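Local coordinates for periplasmic oligopeptide-binding protein (PDB 3ZS6) that probably binds oligopeptides in the periplasm and delivers them to an ABC transport system for uptake, as a member of solute-binding protein family 5, at residues 285-288 with 289-292; 323-326 with 327-331; 334-337 with 338-342. All coordinates share one frame; numbering follows the deposited sequence. Where two conformers were deposited one is given.

Contact 1 (285-288 with 289-292); sequences VLDR and EILT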
# COMPACT_ATOMS: atom_id res chain seq x y z
N VAL A 285 9.43 5.39 24.08
CA VAL A 285 10.09 4.36 24.87
C VAL A 285 10.62 3.16 24.04
O VAL A 285 11.55 2.48 24.46
CB VAL A 285 9.17 3.88 26.01
CG1 VAL A 285 9.52 2.49 26.45
CG2 VAL A 285 9.24 4.88 27.18
N LEU A 286 10.03 2.92 22.87
CA LEU A 286 10.44 1.80 22.03
C LEU A 286 11.84 2.01 21.42
O LEU A 286 12.10 3.03 20.78
CB LEU A 286 9.43 1.55 20.90
CG LEU A 286 7.96 1.32 21.25
CD1 LEU A 286 7.12 1.38 19.97
CD2 LEU A 286 7.75 0.00 21.99
N ASP A 287 12.71 1.03 21.60
CA ASP A 287 14.08 1.10 21.08
C ASP A 287 14.13 0.50 19.67
O ASP A 287 14.24 -0.72 19.50
CB ASP A 287 15.02 0.34 22.01
CG ASP A 287 16.48 0.67 21.77
OD1 ASP A 287 16.85 0.96 20.61
OD2 ASP A 287 17.26 0.62 22.75
N ARG A 288 14.04 1.37 18.66
CA ARG A 288 13.97 0.94 17.26
C ARG A 288 15.32 0.46 16.74
O ARG A 288 15.41 -0.23 15.72
CB ARG A 288 13.43 2.07 16.39
CG ARG A 288 12.02 2.55 16.77
CD ARG A 288 11.77 3.96 16.23
NE ARG A 288 10.45 4.45 16.56
CZ ARG A 288 10.06 4.78 17.80
NH1 ARG A 288 10.91 4.64 18.82
NH2 ARG A 288 8.82 5.22 18.01
N GLU A 289 16.38 0.84 17.45
CA GLU A 289 17.72 0.41 17.08
C GLU A 289 17.87 -1.08 17.38
O GLU A 289 18.32 -1.84 16.52
CB GLU A 289 18.77 1.23 17.84
CG GLU A 289 19.96 1.63 16.99
CD GLU A 289 20.69 0.44 16.40
OE1 GLU A 289 20.77 -0.60 17.08
OE2 GLU A 289 21.17 0.54 15.25
N ILE A 290 17.48 -1.48 18.58
CA ILE A 290 17.47 -2.88 18.97
C ILE A 290 16.49 -3.69 18.12
O ILE A 290 16.79 -4.80 17.69
CB ILE A 290 17.12 -3.04 20.47
CG1 ILE A 290 18.23 -2.45 21.34
CG2 ILE A 290 16.91 -4.50 20.81
CD1 ILE A 290 17.88 -2.40 22.81
N LEU A 291 15.32 -3.11 17.88
CA LEU A 291 14.30 -3.74 17.06
C LEU A 291 14.88 -4.15 15.71
O LEU A 291 14.74 -5.30 15.29
CB LEU A 291 13.10 -2.80 16.86
CG LEU A 291 11.98 -3.30 15.94
CD1 LEU A 291 11.52 -4.71 16.34
CD2 LEU A 291 10.79 -2.34 15.94
N THR A 292 15.54 -3.22 15.04
CA THR A 292 16.04 -3.47 13.69
C THR A 292 17.34 -4.29 13.65
O THR A 292 17.48 -5.19 12.82
CB THR A 292 16.23 -2.16 12.90
OG1 THR A 292 17.05 -1.26 13.65
CG2 THR A 292 14.88 -1.51 12.61
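Asp-287 caps the start of helix 288-296, just after the short break that follows helix 276-285, and the contact is the local one between this cap and the residues that follow in the first turns, Glu-289 to Thr-292. Its CG stands anti to its own backbone N (chi1 -164°), which turns the carboxylate back toward the first amides of the helix. Asp-287 OD1 accepts from Ile-290 N at 3.2 Å, in a nearly straight bond (N-H...O 169°) that reaches the oxygen from well above the carboxylate plane. A second, weak bond comes to the same oxygen from Glu-289 N. The other oxygen, Asp-287 OD2, makes a tight, non-bonded contact with Ile-290 CD1 at 3.1 Å, the two side chains crossing at about a right angle. Behind the cap the ordinary helical pattern begins, with Leu-291 N bonded to Asp-287 O at 3.1 Å and Thr-292 N to Arg-288 O, also at 3.1 Å. Thr-292 OG1 folds back over the same turn, 2.8 Å from Arg-288 O and 3.2 Å from Glu-289 O; its one proton has both carbonyls within reach, and which of them it uses is not settled. Arg-288 sends its long chain away into the protein, where the guanidinium bonds to Ala-283 O and Pro-471 O, while Leu-291 packs on Phe-367 and Phe-473. Aspartate suits the cap because its short, anionic side chain can satisfy amides that have no preceding turn to bond to; its negative charge at the positive end of the helix dipole is probably favourable as well.

Contact 2 (323-326 with 327-331); sequences ASWP and MARRV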
# COMPACT_ATOMS: atom_id res chain seq x y z
N ALA A 323 14.99 11.19 19.84
CA ALA A 323 15.66 10.11 19.12
C ALA A 323 17.13 9.99 19.53
O ALA A 323 17.74 8.93 19.40
CB ALA A 323 15.53 10.30 17.62
N SER A 324 17.69 11.09 20.02
CA SER A 324 19.10 11.10 20.39
C SER A 324 19.31 11.18 21.90
O SER A 324 20.41 11.45 22.37
CB SER A 324 19.83 12.25 19.69
OG SER A 324 19.21 13.49 19.99
N TRP A 325 18.25 10.92 22.66
CA TRP A 325 18.33 10.92 24.11
C TRP A 325 18.76 9.57 24.67
O TRP A 325 18.42 8.53 24.12
CB TRP A 325 16.99 11.30 24.73
CG TRP A 325 16.52 12.70 24.45
CD1 TRP A 325 17.19 13.67 23.75
CD2 TRP A 325 15.28 13.28 24.85
NE1 TRP A 325 16.43 14.82 23.70
CE2 TRP A 325 15.25 14.60 24.37
CE3 TRP A 325 14.18 12.80 25.58
CZ2 TRP A 325 14.18 15.46 24.59
CZ3 TRP A 325 13.10 13.66 25.80
CH2 TRP A 325 13.11 14.97 25.30
N PRO A 326 19.52 9.58 25.78
CA PRO A 326 19.75 8.35 26.53
C PRO A 326 18.40 7.70 26.84
O PRO A 326 17.43 8.41 27.11
CB PRO A 326 20.39 8.85 27.83
CG PRO A 326 21.09 10.11 27.43
CD PRO A 326 20.26 10.73 26.34
N MET A 327 18.34 6.38 26.80
CA MET A 327 17.07 5.71 27.02
C MET A 327 16.47 6.06 28.39
O MET A 327 15.27 6.31 28.50
CB MET A 327 17.20 4.18 26.85
CG MET A 327 15.87 3.45 26.83
SD MET A 327 14.73 4.06 25.56
CE MET A 327 15.66 3.75 24.06
N ALA A 328 17.32 6.10 29.42
CA ALA A 328 16.86 6.44 30.76
C ALA A 328 16.10 7.76 30.78
O ALA A 328 15.06 7.89 31.43
CB ALA A 328 18.04 6.48 31.74
N ARG A 329 16.62 8.74 30.05
CA ARG A 329 15.97 10.04 29.88
C ARG A 329 14.67 9.90 29.09
O ARG A 329 13.66 10.54 29.40
CB ARG A 329 16.93 11.01 29.19
CG ARG A 329 16.37 12.39 28.90
CD ARG A 329 17.52 13.33 28.58
NE ARG A 329 17.15 14.44 27.70
CZ ARG A 329 18.03 15.12 26.97
NH1 ARG A 329 19.32 14.79 27.00
NH2 ARG A 329 17.63 16.11 26.19
N ARG A 330 14.69 9.06 28.06
CA ARG A 330 13.48 8.79 27.28
C ARG A 330 12.37 8.28 28.19
O ARG A 330 11.25 8.77 28.15
CB ARG A 330 13.74 7.73 26.21
CG ARG A 330 14.42 8.25 24.97
CD ARG A 330 13.88 7.46 23.79
NE ARG A 330 14.91 7.21 22.80
CZ ARG A 330 14.75 6.37 21.79
NH1 ARG A 330 13.61 5.71 21.64
NH2 ARG A 330 15.74 6.20 20.92
N VAL A 331 12.72 7.30 29.02
CA VAL A 331 11.75 6.65 29.89
C VAL A 331 11.19 7.60 30.96
O VAL A 331 9.98 7.64 31.20
CB VAL A 331 12.37 5.40 30.56
CG1 VAL A 331 11.49 4.92 31.71
CG2 VAL A 331 12.58 4.30 29.52
O HOH W 1 18.14 6.75 22.14
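Trp-325 lies with one face of its indole under the guanidinium of Arg-329, four residues on, in a stack with a cation-pi component. Arg-329 CZ is 3.6 Å from the centroid of the five-membered ring of Trp-325 and only 8° off the ring normal, so the positive group sits squarely over the pyrrole part of the indole. The planes are inclined by 26°, and the tilt brings Arg-329 NH2 within 3.1 Å of Trp-325 NE1. Both are donors, so this is stacking and not a hydrogen bond; NE1 gives its proton to Asp-321 instead. The arginine gets there by running nearly straight, its first torsion fully trans (chi1 178°) and the rest of the chain extended out to NE.

Pro-326, between the two partners, is the N-cap residue of helix 327-340. Having no N-H to give, proline fits well at a helix start, and its carbonyl makes the first helical bond: Arg-330 N reaches Pro-326 O at 3.0 Å, in the carbonyl plane. Arg-330 takes the other course. Its chain bends and carries the guanidinium beneath the loop, where a water joins the two segments, donating to Trp-325 O (2.7 Å) and accepting from Arg-330 NH2 (2.7 Å). The methyl of Met-327 folds back over the centre of one guanidinium face, CE lying 3.6 Å above the plane of Arg-330.

Trp-325 packs against Met-284 of helix 276-285 and meets Tyr-333 edge-to-face. Arg-330 NH1 bonds to Met-284 O at the end of that same helix, while Met-327 and Val-331 lean on Lys-375 of helix 359-376.

Contact 3 (334-337 with 338-342); sequences AKNL and LKQAG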
# COMPACT_ATOMS: atom_id res chain seq x y z
N ALA A 334 8.84 9.98 29.36
CA ALA A 334 7.60 9.31 28.96
C ALA A 334 6.70 8.98 30.16
O ALA A 334 5.48 9.16 30.10
CB ALA A 334 7.92 8.03 28.15
N LYS A 335 7.30 8.50 31.24
CA LYS A 335 6.55 8.26 32.48
C LYS A 335 5.89 9.54 32.99
O LYS A 335 4.76 9.52 33.48
CB LYS A 335 7.44 7.64 33.56
CG LYS A 335 7.62 6.14 33.42
CD LYS A 335 8.37 5.53 34.60
CE LYS A 335 9.85 5.89 34.56
NZ LYS A 335 10.59 5.25 35.69
N ASN A 336 6.59 10.66 32.89
CA ASN A 336 6.04 11.95 33.30
C ASN A 336 4.87 12.36 32.40
O ASN A 336 3.90 12.97 32.86
CB ASN A 336 7.14 13.02 33.28
CG ASN A 336 6.86 14.16 34.24
OD1 ASN A 336 6.30 15.18 33.86
ND2 ASN A 336 7.26 13.98 35.50
N LEU A 337 4.97 12.04 31.12
CA LEU A 337 3.87 12.30 30.20
C LEU A 337 2.63 11.54 30.64
O LEU A 337 1.53 12.09 30.65
CB LEU A 337 4.25 11.90 28.76
CG LEU A 337 5.23 12.82 28.03
CD1 LEU A 337 5.61 12.23 26.66
CD2 LEU A 337 4.64 14.22 27.88
N LEU A 338 2.80 10.26 30.99
CA LEU A 338 1.67 9.45 31.43
C LEU A 338 1.06 10.05 32.69
O LEU A 338 -0.17 10.12 32.84
CB LEU A 338 2.11 8.00 31.70
CG LEU A 338 2.41 7.12 30.48
CD1 LEU A 338 2.71 5.70 30.91
CD2 LEU A 338 1.25 7.15 29.50
N LYS A 339 1.93 10.50 33.59
CA LYS A 339 1.48 11.14 34.82
C LYS A 339 0.70 12.41 34.48
O LYS A 339 -0.42 12.61 34.96
CB LYS A 339 2.68 11.47 35.71
CG LYS A 339 2.34 12.22 36.99
CD LYS A 339 3.58 12.42 37.86
CE LYS A 339 3.26 13.14 39.16
NZ LYS A 339 4.49 13.43 39.95
N GLN A 340 1.29 13.25 33.64
CA GLN A 340 0.64 14.48 33.21
C GLN A 340 -0.74 14.20 32.63
O GLN A 340 -1.67 14.98 32.80
CB GLN A 340 1.50 15.22 32.18
CG GLN A 340 2.79 15.82 32.75
CD GLN A 340 3.74 16.33 31.67
OE1 GLN A 340 3.34 16.60 30.54
NE2 GLN A 340 5.02 16.46 32.03
N ALA A 341 -0.88 13.07 31.95
CA ALA A 341 -2.14 12.71 31.29
C ALA A 341 -3.13 12.03 32.23
O ALA A 341 -4.22 11.67 31.81
CB ALA A 341 -1.87 11.82 30.08
N GLY A 342 -2.73 11.85 33.48
CA GLY A 342 -3.61 11.24 34.47
C GLY A 342 -3.56 9.72 34.46
O GLY A 342 -4.48 9.06 34.94
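Leu-337 touches Gln-340 at the end of helix 327-340, Leu-337 CD2 lying 3.8 Å from Gln-340 OE1, but most of its branched end turns outward to the packed side, where it meets Glu-280 and Met-284 of helix 276-285. Leu-338 packs likewise on Leu-376, Leu-349 and Val-378. Ala-334, with just a methyl, packs closely on Met-284 and Val-285 of helix 276-285 and on Leu-376 of helix 359-376. Ala-341 N makes the last regular helical bond, to Leu-337 O at 2.9 Å, and the helix then closes in a Schellman motif. Gly-342 adopts positive phi (85°), where a side chain would jam against the preceding carbonyl oxygen, and Gly-342 N bonds to Lys-339 O at 2.8 Å. On the solvent side two amides meet four residues apart. Gln-340 NE2 donates to Asn-336 OD1 at 2.6 Å, in the plane of the Asn-336 carbonyl, though somewhat tilted from the plane of the Gln-340 amide; the two amide planes stand 81° apart. With chi1 at -154° the amide of Asn-336 reaches toward the next turn, and the extended Gln-340 chain spans the gap. Asn-336 was modelled in two conformers, so the bond is sure only for the one described.

Overall arrangement
All three contacts are local, and all lie on one side of the molecule, well away from its centre. Contacts 2 and 3 belong to the two ends of helix 327-340, one opening it and the other closing it, while contact 1 opens helix 288-296. Contacts 1 and 2 touch: Asp-287 OD2 is 3.7 Å from Met-327 CE, and Arg-330 NH1 reaches Leu-286 O weakly. Contact 3 touches contact 1 where Val-285 packs on Ala-334. Contact 1, partly buried, relies on a carboxylate cap; contact 2, at the surface, on a cation-pi stack and a water bridge; contact 3 divides between buried leucines and an exposed amide pair.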